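Local atomic coordinates of N-acyl-D-glutamate deacylase (PDB entry 3GIP), a protein that catalyses the zinc-dependent hydrolysis of N-acyl-D-glutamate, releasing D-glutamate and a carboxylic acid, as a member of the amidohydrolase superfamily. Residues G96-P101 with L143-L149; F184-Y190 with L214-R220; E222-V226 with S247-M252. All coordinates share one frame; numbering follows the deposited sequence.

Interaction 1: residues G96-P101 with L143-L149; sequences GVSAAP and LVGHANL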
loop_
_atom_site.group_PDB
_atom_site.type_symbol
_atom_site.label_atom_id
_atom_site.label_comp_id
_atom_site.label_asym_id
_atom_site.label_seq_id
_atom_site.Cartn_x
_atom_site.Cartn_y
_atom_site.Cartn_z
ATOM N N GLY A 96 8.783 -1.629 6.905
ATOM C CA GLY A 96 9.474 -1.505 8.177
ATOM C C GLY A 96 9.174 -0.273 9.005
ATOM O O GLY A 96 9.601 -0.199 10.154
ATOM N N VAL A 97 8.441 0.689 8.449
ATOM C CA VAL A 97 8.129 1.909 9.190
ATOM C C VAL A 97 6.637 2.089 9.418
ATOM O O VAL A 97 5.830 2.004 8.488
ATOM C CB VAL A 97 8.707 3.156 8.484
ATOM C CG1 VAL A 97 10.224 3.124 8.561
ATOM C CG2 VAL A 97 8.242 3.206 7.030
ATOM N N SER A 98 6.275 2.355 10.670
ATOM C CA SER A 98 4.875 2.507 11.045
ATOM C C SER A 98 4.636 3.633 12.046
ATOM O O SER A 98 5.580 4.221 12.571
ATOM C CB SER A 98 4.378 1.193 11.647
ATOM O OG SER A 98 5.204 0.802 12.740
ATOM N N ALA A 99 3.362 3.912 12.307
ATOM C CA ALA A 99 2.974 4.960 13.245
ATOM C C ALA A 99 3.441 4.645 14.661
ATOM O O ALA A 99 3.708 5.552 15.446
ATOM C CB ALA A 99 1.460 5.134 13.231
ATOM N N ALA A 100 3.538 3.359 14.979
ATOM C CA ALA A 100 3.957 2.920 16.307
ATOM C C ALA A 100 4.651 1.563 16.219
ATOM O O ALA A 100 4.474 0.834 15.247
ATOM C CB ALA A 100 2.735 2.828 17.225
ATOM N N PRO A 101 5.454 1.202 17.235
ATOM C CA PRO A 101 5.756 1.971 18.447
ATOM C C PRO A 101 6.786 3.065 18.197
ATOM O O PRO A 101 7.503 3.045 17.198
ATOM C CB PRO A 101 6.276 0.904 19.400
ATOM C CG PRO A 101 7.031 0.006 18.474
ATOM C CD PRO A 101 6.065 -0.138 17.310
ATOM N N LEU A 143 0.126 -2.449 9.988
ATOM C CA LEU A 143 1.220 -3.384 10.199
ATOM C C LEU A 143 2.172 -2.656 11.139
ATOM O O LEU A 143 2.196 -1.424 11.162
ATOM C CB LEU A 143 1.961 -3.660 8.887
ATOM C CG LEU A 143 1.223 -4.376 7.756
ATOM C CD1 LEU A 143 1.852 -3.987 6.418
ATOM C CD2 LEU A 143 1.287 -5.884 7.967
ATOM N N VAL A 144 2.933 -3.402 11.928
ATOM C CA VAL A 144 3.910 -2.780 12.815
ATOM C C VAL A 144 5.251 -2.918 12.111
ATOM O O VAL A 144 5.597 -3.993 11.618
ATOM C CB VAL A 144 3.961 -3.469 14.200
ATOM C CG1 VAL A 144 4.213 -4.949 14.044
ATOM C CG2 VAL A 144 5.058 -2.836 15.051
ATOM N N GLY A 145 5.998 -1.822 12.046
ATOM C CA GLY A 145 7.279 -1.843 11.364
ATOM C C GLY A 145 8.449 -2.422 12.129
ATOM O O GLY A 145 8.663 -2.105 13.301
ATOM N N HIS A 146 9.213 -3.276 11.457
ATOM C CA HIS A 146 10.393 -3.895 12.048
ATOM C C HIS A 146 11.402 -2.809 12.429
ATOM O O HIS A 146 12.114 -2.931 13.426
ATOM C CB HIS A 146 11.004 -4.887 11.048
ATOM C CG HIS A 146 12.379 -5.358 11.408
ATOM N ND1 HIS A 146 12.675 -5.959 12.613
ATOM C CD2 HIS A 146 13.536 -5.337 10.704
ATOM C CE1 HIS A 146 13.956 -6.288 12.636
ATOM N NE2 HIS A 146 14.500 -5.921 11.488
ATOM N N ALA A 147 11.466 -1.741 11.639
ATOM C CA ALA A 147 12.383 -0.656 11.955
ATOM C C ALA A 147 11.964 -0.061 13.296
ATOM O O ALA A 147 12.805 0.210 14.157
ATOM C CB ALA A 147 12.348 0.407 10.865
ATOM N N ASN A 148 10.658 0.137 13.471
ATOM C CA ASN A 148 10.128 0.685 14.719
ATOM C C ASN A 148 10.505 -0.225 15.879
ATOM O O ASN A 148 10.929 0.246 16.938
ATOM C CB ASN A 148 8.603 0.801 14.659
ATOM C CG ASN A 148 8.138 1.957 13.807
ATOM O OD1 ASN A 148 7.610 2.946 14.315
ATOM N ND2 ASN A 148 8.330 1.840 12.499
ATOM N N LEU A 149 10.345 -1.531 15.678
ATOM C CA LEU A 149 10.664 -2.492 16.727
ATOM C C LEU A 149 12.119 -2.369 17.149
ATOM O O LEU A 149 12.416 -2.299 18.342
ATOM C CB LEU A 149 10.367 -3.920 16.258
ATOM C CG LEU A 149 8.892 -4.201 15.951
ATOM C CD1 LEU A 149 8.742 -5.640 15.487
ATOM C CD2 LEU A 149 8.036 -3.953 17.188
#
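Gly96 meets the segment 143-149 through its carbonyl, which points at the start of helix 146-153 just where strand 139-145 ends, a strand-to-helix junction in the TIM-barrel fold of the amidohydrolases. The amide of Ala147 reaches Gly96 O in the carbonyl plane, on a lone pair, with Ala147 N and Gly96 O 2.8 Å apart, and the amide of Asn148 adds a weak bond to the same oxygen. Two N-H groups at the start of the helix thus point at a carbonyl of the loop after strand 87-92. Gly145, at the N-cap position, lies against the same oxygen: Gly145 CA is 3.1 Å from Gly96 O in a CA-H...O contact, a closeness that depends on the absence of a side chain. Val97 turns its CB away, yet CG1 still grazes the methyl of Ala147.

Ser98 is the polar link to the strand. With chi1 at 56°, its OG sits between its own backbone N and carbonyl carbon and faces Gly145, whose N-H meets it at 2.8 Å from Gly145 N to Ser98 OG in a fairly straight bond (162°). The same hydroxyl donates to Ala100 O from above the carbonyl plane, so Ser98 OG accepts from the strand end and donates within its own loop. A cis peptide bond leads from Ala100 into Pro101, whose ring lies between strand and helix; Met172 of helix 163-179 also touches it. Its CG comes near Leu149 CD2, and Pro101 CD rests 3.8 Å from Asn148 CB and 3.7 Å from Val144 CG2.

Interaction 2: residues F184-Y190 with L214-R220; sequences FSTGLAY and LHTSHIR. With ZN (zinc ion), chain F; ACY (acetic acid), chain C.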
loop_
_atom_site.group_PDB
_atom_site.type_symbol
_atom_site.label_atom_id
_atom_site.label_comp_id
_atom_site.label_asym_id
_atom_site.label_seq_id
_atom_site.Cartn_x
_atom_site.Cartn_y
_atom_site.Cartn_z
ATOM N N PHE A 184 3.522 -7.677 10.635
ATOM C CA PHE A 184 4.657 -6.774 10.719
ATOM C C PHE A 184 5.295 -6.655 9.340
ATOM O O PHE A 184 5.151 -7.548 8.494
ATOM C CB PHE A 184 5.675 -7.269 11.760
ATOM C CG PHE A 184 6.509 -8.436 11.309
ATOM C CD1 PHE A 184 7.826 -8.245 10.908
ATOM C CD2 PHE A 184 5.987 -9.728 11.310
ATOM C CE1 PHE A 184 8.618 -9.329 10.513
ATOM C CE2 PHE A 184 6.769 -10.819 10.916
ATOM C CZ PHE A 184 8.088 -10.615 10.518
ATOM N N SER A 185 5.980 -5.545 9.104
ATOM C CA SER A 185 6.629 -5.338 7.821
ATOM C C SER A 185 8.117 -5.148 8.026
ATOM O O SER A 185 8.553 -4.722 9.097
ATOM C CB SER A 185 6.059 -4.096 7.133
ATOM O OG SER A 185 6.432 -2.908 7.823
ATOM N N THR A 186 8.895 -5.478 7.003
ATOM C CA THR A 186 10.335 -5.286 7.058
ATOM C C THR A 186 10.768 -4.380 5.911
ATOM O O THR A 186 10.093 -4.297 4.878
ATOM C CB THR A 186 11.115 -6.622 6.954
ATOM O OG1 THR A 186 10.617 -7.396 5.854
ATOM C CG2 THR A 186 10.976 -7.422 8.237
ATOM N N GLY A 187 11.878 -3.683 6.123
ATOM C CA GLY A 187 12.450 -2.805 5.113
ATOM C C GLY A 187 13.918 -3.180 5.117
ATOM O O GLY A 187 14.769 -2.429 5.598
ATOM N N LEU A 188 14.212 -4.359 4.580
ATOM C CA LEU A 188 15.569 -4.886 4.579
ATOM C C LEU A 188 16.579 -4.116 3.743
ATOM O O LEU A 188 17.785 -4.317 3.879
ATOM C CB LEU A 188 15.539 -6.367 4.177
ATOM C CG LEU A 188 14.587 -7.214 5.035
ATOM C CD1 LEU A 188 14.721 -8.678 4.653
ATOM C CD2 LEU A 188 14.900 -7.024 6.521
ATOM N N ALA A 189 16.089 -3.217 2.895
ATOM C CA ALA A 189 16.967 -2.403 2.061
ATOM C C ALA A 189 17.325 -1.117 2.801
ATOM O O ALA A 189 18.136 -0.325 2.322
ATOM C CB ALA A 189 16.268 -2.064 0.737
ATOM N N TYR A 190 16.717 -0.916 3.969
ATOM C CA TYR A 190 16.936 0.289 4.768
ATOM C C TYR A 190 17.530 0.026 6.145
ATOM O O TYR A 190 17.463 -1.086 6.671
ATOM C CB TYR A 190 15.615 1.022 5.006
ATOM C CG TYR A 190 14.838 1.387 3.771
ATOM C CD1 TYR A 190 15.401 2.179 2.777
ATOM C CD2 TYR A 190 13.512 0.979 3.620
ATOM C CE1 TYR A 190 14.664 2.561 1.661
ATOM C CE2 TYR A 190 12.766 1.355 2.511
ATOM C CZ TYR A 190 13.349 2.148 1.537
ATOM O OH TYR A 190 12.612 2.529 0.438
ATOM N N LEU A 214 0.510 -11.562 9.157
ATOM C CA LEU A 214 1.462 -11.449 8.056
ATOM C C LEU A 214 2.847 -10.875 8.287
ATOM O O LEU A 214 3.119 -10.190 9.275
ATOM C CB LEU A 214 0.841 -10.605 6.941
ATOM C CG LEU A 214 -0.371 -11.084 6.154
ATOM C CD1 LEU A 214 -1.043 -9.883 5.513
ATOM C CD2 LEU A 214 0.064 -12.084 5.095
ATOM N N HIS A 215 3.718 -11.182 7.331
ATOM C CA HIS A 215 5.052 -10.615 7.270
ATOM C C HIS A 215 5.050 -10.033 5.865
ATOM O O HIS A 215 5.021 -10.792 4.892
ATOM C CB HIS A 215 6.182 -11.643 7.314
ATOM C CG HIS A 215 7.518 -11.053 6.962
ATOM N ND1 HIS A 215 8.550 -11.794 6.426
ATOM C CD2 HIS A 215 7.979 -9.782 7.053
ATOM C CE1 HIS A 215 9.587 -11.006 6.200
ATOM N NE2 HIS A 215 9.266 -9.779 6.571
ATOM N N THR A 216 5.027 -8.711 5.750
ATOM C CA THR A 216 5.077 -8.079 4.432
ATOM C C THR A 216 6.508 -7.566 4.351
ATOM O O THR A 216 7.083 -7.155 5.364
ATOM C CB THR A 216 4.071 -6.918 4.295
ATOM O OG1 THR A 216 4.438 -5.847 5.171
ATOM C CG2 THR A 216 2.666 -7.396 4.633
ATOM N N SER A 217 7.099 -7.580 3.162
ATOM C CA SER A 217 8.484 -7.162 3.075
ATOM C C SER A 217 8.969 -6.369 1.881
ATOM O O SER A 217 8.684 -6.702 0.728
ATOM C CB SER A 217 9.386 -8.399 3.215
ATOM O OG SER A 217 10.764 -8.061 3.112
ATOM N N HIS A 218 9.691 -5.296 2.186
ATOM C CA HIS A 218 10.356 -4.509 1.167
ATOM C C HIS A 218 11.674 -5.264 1.316
ATOM O O HIS A 218 12.406 -5.076 2.296
ATOM C CB HIS A 218 10.497 -3.045 1.596
ATOM C CG HIS A 218 11.374 -2.236 0.690
ATOM N ND1 HIS A 218 11.052 -0.957 0.281
ATOM C CD2 HIS A 218 12.578 -2.517 0.135
ATOM C CE1 HIS A 218 12.021 -0.489 -0.486
ATOM N NE2 HIS A 218 12.958 -1.414 -0.590
ATOM N N ILE A 219 11.948 -6.156 0.372
ATOM C CA ILE A 219 13.132 -7.003 0.441
ATOM C C ILE A 219 14.497 -6.312 0.460
ATOM O O ILE A 219 14.621 -5.123 0.166
ATOM C CB ILE A 219 13.058 -8.101 -0.649
ATOM C CG1 ILE A 219 13.106 -7.487 -2.048
ATOM C CG2 ILE A 219 11.746 -8.877 -0.484
ATOM C CD1 ILE A 219 12.964 -8.521 -3.152
ATOM N N ARG A 220 15.521 -7.084 0.818
ATOM C CA ARG A 220 16.877 -6.564 0.972
ATOM C C ARG A 220 17.444 -5.783 -0.206
ATOM O O ARG A 220 18.074 -4.740 -0.020
ATOM C CB ARG A 220 17.825 -7.704 1.356
ATOM C CG ARG A 220 19.188 -7.236 1.848
ATOM C CD ARG A 220 19.970 -8.397 2.451
ATOM N NE ARG A 220 19.300 -8.951 3.626
ATOM C CZ ARG A 220 19.405 -8.450 4.855
ATOM N NH1 ARG A 220 20.161 -7.382 5.076
ATOM N NH2 ARG A 220 18.746 -9.013 5.862
HETATM ZN ZN ZN F . 9.208 -0.160 0.268
HETATM C C ACY C . 9.187 2.449 -0.259
HETATM O O ACY C . 10.119 1.926 0.309
HETATM O OXT ACY C . 8.197 1.699 -0.738
HETATM C CH3 ACY C . 9.145 3.941 -0.424
#
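Strands 184-187 and 214-218 run parallel at 20°, their axes 4.6 Å apart at closest approach, and the pairing begins with Phe184 N on Leu214 O and continues through Thr216 N, Thr186 N and His218 N. Beyond the last bridge, Gly187 with His218, Leu188 N meets His218 O at 3.0 Å, nearly along the C=O axis, carrying the association into the loop.

On the face bearing Phe184, Thr186, His215 and Ser217, the Phe184 and His215 rings are almost parallel (5°) but slid apart, with little overlap; Phe184 CE1 lies 3.5 Å from His215 CD2. The imidazole extends away from the backbone N of His215 (chi1 168°), which brings its NE2 edge to Thr186. There Thr186 OG1 is shared between two hydrogen-bonding partners, His215 NE2 and Ser217 OG, each 2.8 Å from it. Helix 198-210, which connects the two strands in a beta-alpha-beta unit of the TIM barrel, covers this face through Leu201 on Thr186 and Leu204 on Phe184.

The face of Ser185, Thr216 and His218 looks into the barrel and carries His218 to the metal. His218 ND1 binds the zinc ion at 2.0 Å, alongside Cys95 and His248, and both oxygens of an acetate, probably from the crystallisation liquor, occupy further positions. Tyr190, ending a type I turn from Gly187, sets its ring obliquely against the His218 imidazole, and Tyr190 OH donates to the acetate O over 2.6 Å. Farther out, Leu188 CB packs 3.4 Å from Arg220 N, on one face of the guanidinium, whose NE forms a salt bridge with Glu232 while NH1 and NH2 bond to the carbonyls of Ala194 and Ala196.

Interaction 3: residues E222-V226 with S247-M252; sequences EADGV and SHHKCM. With ZN (zinc ion), chain F; FMT (formic acid), chain D.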
loop_
_atom_site.group_PDB
_atom_site.type_symbol
_atom_site.label_atom_id
_atom_site.label_comp_id
_atom_site.label_asym_id
_atom_site.label_seq_id
_atom_site.Cartn_x
_atom_site.Cartn_y
_atom_site.Cartn_z
ATOM N N GLU A 222 16.518 -4.911 -4.578
ATOM C CA GLU A 222 15.624 -5.109 -5.708
ATOM C C GLU A 222 16.315 -4.885 -7.045
ATOM O O GLU A 222 15.670 -4.585 -8.054
ATOM C CB GLU A 222 14.405 -4.195 -5.552
ATOM C CG GLU A 222 13.646 -4.462 -4.249
ATOM C CD GLU A 222 12.345 -3.694 -4.138
ATOM O OE1 GLU A 222 12.391 -2.459 -3.964
ATOM O OE2 GLU A 222 11.273 -4.330 -4.233
ATOM N N ALA A 223 17.634 -5.055 -7.046
ATOM C CA ALA A 223 18.435 -4.897 -8.252
ATOM C C ALA A 223 19.267 -6.161 -8.473
ATOM O O ALA A 223 18.715 -7.242 -8.660
ATOM C CB ALA A 223 19.338 -3.671 -8.129
ATOM N N ASP A 224 20.590 -6.036 -8.427
ATOM C CA ASP A 224 21.463 -7.186 -8.645
ATOM C C ASP A 224 21.209 -8.363 -7.701
ATOM O O ASP A 224 21.428 -9.517 -8.064
ATOM C CB ASP A 224 22.931 -6.765 -8.537
ATOM C CG ASP A 224 23.365 -5.853 -9.667
ATOM O OD1 ASP A 224 22.527 -5.514 -10.532
ATOM O OD2 ASP A 224 24.554 -5.474 -9.688
ATOM N N GLY A 225 20.751 -8.079 -6.488
ATOM C CA GLY A 225 20.501 -9.159 -5.550
ATOM C C GLY A 225 19.036 -9.481 -5.334
ATOM O O GLY A 225 18.680 -10.067 -4.313
ATOM N N VAL A 226 18.187 -9.132 -6.298
ATOM C CA VAL A 226 16.755 -9.370 -6.163
ATOM C C VAL A 226 16.358 -10.835 -5.988
ATOM O O VAL A 226 15.469 -11.142 -5.195
ATOM C CB VAL A 226 15.966 -8.751 -7.353
ATOM C CG1 VAL A 226 16.259 -9.502 -8.639
ATOM C CG2 VAL A 226 14.471 -8.748 -7.039
ATOM N N SER A 247 6.388 -6.941 -1.047
ATOM C CA SER A 247 5.974 -5.588 -1.397
ATOM C C SER A 247 6.560 -5.057 -2.697
ATOM O O SER A 247 7.697 -5.369 -3.053
ATOM C CB SER A 247 6.344 -4.626 -0.266
ATOM O OG SER A 247 5.680 -4.979 0.936
ATOM N N HIS A 248 5.764 -4.236 -3.380
ATOM C CA HIS A 248 6.151 -3.595 -4.634
ATOM C C HIS A 248 7.241 -4.357 -5.374
ATOM O O HIS A 248 8.345 -3.853 -5.588
ATOM C CB HIS A 248 6.584 -2.135 -4.375
ATOM C CG HIS A 248 7.504 -1.950 -3.200
ATOM N ND1 HIS A 248 8.680 -2.651 -3.047
ATOM C CD2 HIS A 248 7.453 -1.078 -2.163
ATOM C CE1 HIS A 248 9.316 -2.220 -1.973
ATOM N NE2 HIS A 248 8.593 -1.263 -1.419
ATOM N N HIS A 249 6.918 -5.581 -5.777
ATOM C CA HIS A 249 7.884 -6.422 -6.462
ATOM C C HIS A 249 8.308 -5.813 -7.787
ATOM O O HIS A 249 7.475 -5.387 -8.596
ATOM C CB HIS A 249 7.320 -7.826 -6.664
ATOM C CG HIS A 249 8.357 -8.828 -7.060
ATOM N ND1 HIS A 249 9.644 -8.798 -6.565
ATOM C CD2 HIS A 249 8.300 -9.887 -7.901
ATOM C CE1 HIS A 249 10.336 -9.795 -7.088
ATOM N NE2 HIS A 249 9.543 -10.470 -7.901
ATOM N N LYS A 250 9.619 -5.792 -8.002
ATOM C CA LYS A 250 10.189 -5.181 -9.193
ATOM C C LYS A 250 11.631 -5.623 -9.383
ATOM O O LYS A 250 12.238 -6.206 -8.482
ATOM C CB LYS A 250 10.192 -3.663 -9.021
ATOM C CG LYS A 250 11.193 -3.208 -7.948
ATOM C CD LYS A 250 11.213 -1.700 -7.762
ATOM C CE LYS A 250 10.073 -1.230 -6.890
ATOM N NZ LYS A 250 10.240 -1.661 -5.460
ATOM N N CYS A 251 12.166 -5.314 -10.560
ATOM C CA CYS A 251 13.552 -5.601 -10.912
ATOM C C CYS A 251 14.130 -4.289 -11.439
ATOM O O CYS A 251 13.758 -3.818 -12.517
ATOM C CB CYS A 251 13.623 -6.689 -11.983
ATOM S SG CYS A 251 13.028 -8.292 -11.405
ATOM N N MET A 252 15.029 -3.692 -10.663
ATOM C CA MET A 252 15.637 -2.417 -11.021
ATOM C C MET A 252 16.955 -2.540 -11.777
ATOM O O MET A 252 17.773 -3.411 -11.477
ATOM C CB MET A 252 15.848 -1.579 -9.759
ATOM C CG MET A 252 14.553 -1.257 -9.017
ATOM S SD MET A 252 14.852 -0.251 -7.545
ATOM C CE MET A 252 15.155 1.357 -8.310
HETATM ZN ZN ZN F . 9.208 -0.160 0.268
HETATM C C FMT D . 9.540 1.795 -4.157
HETATM O O1 FMT D . 9.211 2.919 -4.446
HETATM O O2 FMT D . 9.120 0.769 -4.903
HETATM O O HOH W 1 10.212 -5.668 -1.968
HETATM O O HOH W 2 11.438 -6.576 -5.737
#
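The imidazole of His248 has a formate oxygen, O2, over one face, offset toward the rim, and Ser247 CB over the centre of the opposite face, while Glu222 OE2 stands at its edge near the ring plane. His248 NE2 binds the zinc ion at 2.1 Å in the metal site of this TIM-barrel amidohydrolase, completed on the protein side by Cys95 and His218. The other ring nitrogen, His248 ND1, makes a weak bond to Glu222 OE2, the carboxylate plane lying 50° from the imidazole. Glu222 thus stands in the second shell of the metal, though its direct bond to His248 is weak.

The Lys250 chain, bent at its last two torsions, brings NZ to three oxygens. It forms a salt bridge with Glu222 OE1 from above the carboxylate plane, at 2.7 Å from NZ to OE1, and also donates to His248 O and to formate O2. That formate, probably from the crystallisation liquor, is held too by Tyr282 and Arg376. One water links Glu222 OE2 to Lys250 N and His249 ND1, His249 itself being held through NE2 by Thr263. Away from the metal, Val226 CG2 rests on Lys250 O, and Met252 N donates to Glu222 O at 2.8 Å with a nearly straight N-H (167°).

In the fold
The three contacts follow one another along the chain without interleaving, all in the amidohydrolase TIM barrel. Interactions 1 and 2, centres about 10 Å apart, lie on neighbouring parallel strands, 139-145 and 183-187; Ser185 of interaction 2 bonds to Gly96 through its OG and to His146 N through its carbonyl. Interaction 3 lies in the loops following strands 214-218 and 243-246, its centre about 12 Å from that of interaction 2; a probable hydrogen bond from Ser247 N to Ser217 O joins them. Interactions 1 and 3 do not touch, their centres about 22 Å apart, but Cys95 immediately precedes segment 96-101. Successive barrel strands and their loops thus bring Cys95, His218 and His248 together on one zinc ion.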